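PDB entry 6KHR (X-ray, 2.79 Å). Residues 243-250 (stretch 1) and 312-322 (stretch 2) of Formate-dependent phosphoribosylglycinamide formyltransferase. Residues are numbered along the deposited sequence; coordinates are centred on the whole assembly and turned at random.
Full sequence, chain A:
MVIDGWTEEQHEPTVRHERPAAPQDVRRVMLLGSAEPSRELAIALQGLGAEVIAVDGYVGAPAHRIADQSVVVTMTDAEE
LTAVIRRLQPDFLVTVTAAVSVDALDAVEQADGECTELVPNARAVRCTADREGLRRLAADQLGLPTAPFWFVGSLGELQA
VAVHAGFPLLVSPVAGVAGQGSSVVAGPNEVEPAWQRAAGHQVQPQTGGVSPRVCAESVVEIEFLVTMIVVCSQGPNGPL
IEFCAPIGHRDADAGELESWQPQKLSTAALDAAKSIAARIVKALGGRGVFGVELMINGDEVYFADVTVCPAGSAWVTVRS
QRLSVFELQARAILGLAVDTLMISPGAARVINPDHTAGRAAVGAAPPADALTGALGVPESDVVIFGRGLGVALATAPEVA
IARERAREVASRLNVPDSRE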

# COMPACT_ATOMS: atom_id res chain seq x y z
N PHE A 243 -4.92 16.25 10.40
CA PHE A 243 -4.24 16.93 9.31
C PHE A 243 -2.97 16.17 8.94
O PHE A 243 -2.18 15.78 9.80
CB PHE A 243 -3.89 18.37 9.70
CG PHE A 243 -5.09 19.20 10.02
CD1 PHE A 243 -5.63 19.20 11.29
CD2 PHE A 243 -5.69 19.99 9.04
CE1 PHE A 243 -6.75 19.97 11.59
CE2 PHE A 243 -6.79 20.76 9.33
CZ PHE A 243 -7.32 20.75 10.61
N CYS A 244 -2.76 15.98 7.65
CA CYS A 244 -1.48 15.43 7.29
C CYS A 244 -0.42 16.53 7.30
O CYS A 244 -0.73 17.72 7.46
CB CYS A 244 -1.60 14.73 5.95
SG CYS A 244 -2.61 13.24 6.12
N ALA A 245 0.85 16.13 7.22
CA ALA A 245 1.91 17.10 7.00
C ALA A 245 1.76 17.70 5.61
O ALA A 245 1.41 16.99 4.67
CB ALA A 245 3.30 16.47 7.16
N PRO A 246 2.01 19.00 5.46
CA PRO A 246 1.83 19.65 4.15
C PRO A 246 2.56 18.89 3.06
O PRO A 246 3.68 18.42 3.26
CB PRO A 246 2.43 21.05 4.35
CG PRO A 246 2.35 21.28 5.81
CD PRO A 246 2.55 19.93 6.46
N ILE A 247 1.92 18.77 1.90
CA ILE A 247 2.51 18.13 0.73
C ILE A 247 2.78 19.24 -0.28
O ILE A 247 1.84 19.92 -0.72
CB ILE A 247 1.60 17.04 0.17
CG1 ILE A 247 1.43 15.89 1.17
CG2 ILE A 247 2.14 16.45 -1.15
CD1 ILE A 247 0.43 14.83 0.63
N GLY A 248 4.07 19.45 -0.61
CA GLY A 248 4.43 20.38 -1.68
C GLY A 248 4.39 19.69 -3.03
O GLY A 248 4.70 18.50 -3.15
N HIS A 249 3.98 20.43 -4.06
CA HIS A 249 3.91 19.84 -5.39
C HIS A 249 4.08 20.91 -6.46
O HIS A 249 4.03 22.11 -6.19
CB HIS A 249 2.60 19.06 -5.61
CG HIS A 249 1.35 19.90 -5.53
ND1 HIS A 249 0.81 20.55 -6.62
CD2 HIS A 249 0.51 20.15 -4.49
CE1 HIS A 249 -0.29 21.18 -6.25
NE2 HIS A 249 -0.49 20.95 -4.96
N ARG A 250 4.30 20.44 -7.69
CA ARG A 250 4.61 21.29 -8.83
C ARG A 250 4.71 20.46 -10.11
O ARG A 250 5.00 19.26 -10.06
CB ARG A 250 5.92 22.07 -8.61
CG ARG A 250 7.17 21.34 -9.05
CD ARG A 250 8.33 22.27 -8.98
NE ARG A 250 9.58 21.53 -9.10
CZ ARG A 250 10.12 21.18 -10.25
NH1 ARG A 250 9.55 21.51 -11.40
NH2 ARG A 250 11.26 20.49 -10.25
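Stretch 2 312-322: GSAWVTVRSQR

How does stretch 2 run over stretch 1? It passes in the opposite sense: its beginning lies by the end of stretch 1, with the CA atoms of Ser 313 and His 249 6.4 Å apart, and its end lies by the beginning, with those of Gln 321 and Cys 244 8.8 Å apart. Cys 244 to Pro 246 are loop, and a strand starts at Ile 247. Stretch 2 opens with a 3-10 segment, Gly 312 to Ala 314, and includes helix up to Ser 320; Gln 321 is the first residue to leave helical phi/psi.

Where is the apolar contact? It centres on Ile 247, which gives up more surface than any other residue here. The CA-to-CB bond of Ile 247 points toward stretch 2, and with chi1 m and chi2 t its CG2 comes 4.0 Å from Val 316 CG1 while CD1 lies 3.9 Å from Thr 317 CG2 and 4.2 Å from Ala 314 CA. CG2 also sits 3.7 Å from the backbone atom Ser 313 O. One residue along the strand, Gly 248 has no side chain and makes no contact; the CA-to-CB bond of His 249 points toward stretch 2 again, and its CD2 lies 4.0 Å from Ser 313 CB.

What polar link joins the two stretches? A water does, accepting from Ala 245 N at 3.1 Å and donating to Gln 321 OE1 at 2.4 Å. It thus links a backbone amide to a side-chain carbonyl that is itself 4.4 Å away, measured from Ala 245 N to Gln 321 OE1. The same OE1 of Gln 321 stands 3.4 Å from Cys 244 SG.

What holds stretch 2 in shape? Thr 317 donates two hydrogen bonds to one carbonyl, from N to Ala 314 O at 2.8 Å and from OG1 to Ala 314 O at 2.5 Å. Further on, Gln 321 N donates to Thr 317 O at 3.2 Å.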

# COMPACT_ATOMS: atom_id res chain seq x y z
N GLY A 312 -3.58 13.54 -7.12
CA GLY A 312 -2.33 13.02 -7.62
C GLY A 312 -1.15 13.32 -6.71
O GLY A 312 -0.25 12.49 -6.58
N SER A 313 -1.14 14.49 -6.06
CA SER A 313 -0.02 14.78 -5.18
C SER A 313 0.02 13.88 -3.95
O SER A 313 1.09 13.71 -3.36
CB SER A 313 -0.04 16.24 -4.73
OG SER A 313 -1.14 16.48 -3.89
N ALA A 314 -1.12 13.30 -3.56
CA ALA A 314 -1.17 12.42 -2.39
C ALA A 314 -0.35 11.14 -2.56
O ALA A 314 -0.05 10.49 -1.56
CB ALA A 314 -2.63 12.06 -2.09
N TRP A 315 0.02 10.77 -3.80
CA TRP A 315 0.73 9.52 -4.06
C TRP A 315 1.98 9.35 -3.21
O TRP A 315 2.37 8.22 -2.90
CB TRP A 315 1.13 9.41 -5.53
CG TRP A 315 0.07 8.81 -6.37
CD1 TRP A 315 -0.72 9.46 -7.26
CD2 TRP A 315 -0.32 7.43 -6.40
NE1 TRP A 315 -1.58 8.57 -7.85
CE2 TRP A 315 -1.36 7.32 -7.33
CE3 TRP A 315 0.12 6.28 -5.74
CZ2 TRP A 315 -1.98 6.11 -7.61
CZ3 TRP A 315 -0.48 5.08 -6.03
CH2 TRP A 315 -1.52 5.00 -6.96
N VAL A 316 2.64 10.45 -2.84
CA VAL A 316 3.84 10.34 -2.00
C VAL A 316 3.52 9.60 -0.71
O VAL A 316 4.39 8.91 -0.16
CB VAL A 316 4.44 11.74 -1.72
CG1 VAL A 316 3.45 12.63 -0.98
CG2 VAL A 316 5.70 11.63 -0.92
N THR A 317 2.28 9.71 -0.21
CA THR A 317 1.94 9.14 1.09
C THR A 317 2.06 7.62 1.11
O THR A 317 2.32 7.05 2.18
CB THR A 317 0.52 9.57 1.55
OG1 THR A 317 -0.46 9.17 0.58
CG2 THR A 317 0.45 11.09 1.77
N VAL A 318 1.96 6.97 -0.07
CA VAL A 318 2.07 5.51 -0.14
C VAL A 318 3.35 5.04 0.55
O VAL A 318 3.38 3.95 1.13
CB VAL A 318 1.99 5.03 -1.61
CG1 VAL A 318 2.39 3.58 -1.73
CG2 VAL A 318 0.58 5.21 -2.16
N ARG A 319 4.40 5.87 0.54
CA ARG A 319 5.65 5.53 1.21
C ARG A 319 6.06 6.48 2.33
O ARG A 319 6.91 6.10 3.14
CB ARG A 319 6.81 5.46 0.20
CG ARG A 319 6.79 4.25 -0.70
CD ARG A 319 6.98 3.00 0.13
NE ARG A 319 6.71 1.80 -0.65
CZ ARG A 319 6.39 0.62 -0.12
NH1 ARG A 319 6.30 0.51 1.20
NH2 ARG A 319 6.17 -0.43 -0.90
N SER A 320 5.51 7.69 2.40
CA SER A 320 6.01 8.63 3.41
C SER A 320 5.21 8.65 4.70
O SER A 320 5.71 9.15 5.71
CB SER A 320 6.06 10.05 2.84
OG SER A 320 4.87 10.33 2.13
N GLN A 321 4.00 8.10 4.70
CA GLN A 321 3.18 8.06 5.90
C GLN A 321 2.97 6.63 6.34
O GLN A 321 2.92 5.73 5.51
CB GLN A 321 1.79 8.70 5.68
CG GLN A 321 1.82 10.09 5.10
CD GLN A 321 0.54 10.84 5.35
OE1 GLN A 321 0.57 11.97 5.82
NE2 GLN A 321 -0.60 10.22 5.03
N ARG A 322 2.82 6.43 7.66
CA ARG A 322 2.35 5.15 8.18
C ARG A 322 1.11 4.66 7.43
O ARG A 322 1.07 3.52 6.96
CB ARG A 322 2.06 5.28 9.68
CG ARG A 322 1.99 3.95 10.42
CD ARG A 322 1.58 4.14 11.89
NE ARG A 322 0.13 4.35 12.01
CZ ARG A 322 -0.79 3.39 12.20
NH1 ARG A 322 -0.47 2.12 12.30
NH2 ARG A 322 -2.06 3.73 12.30
O HOH W 1 1.29 13.11 7.83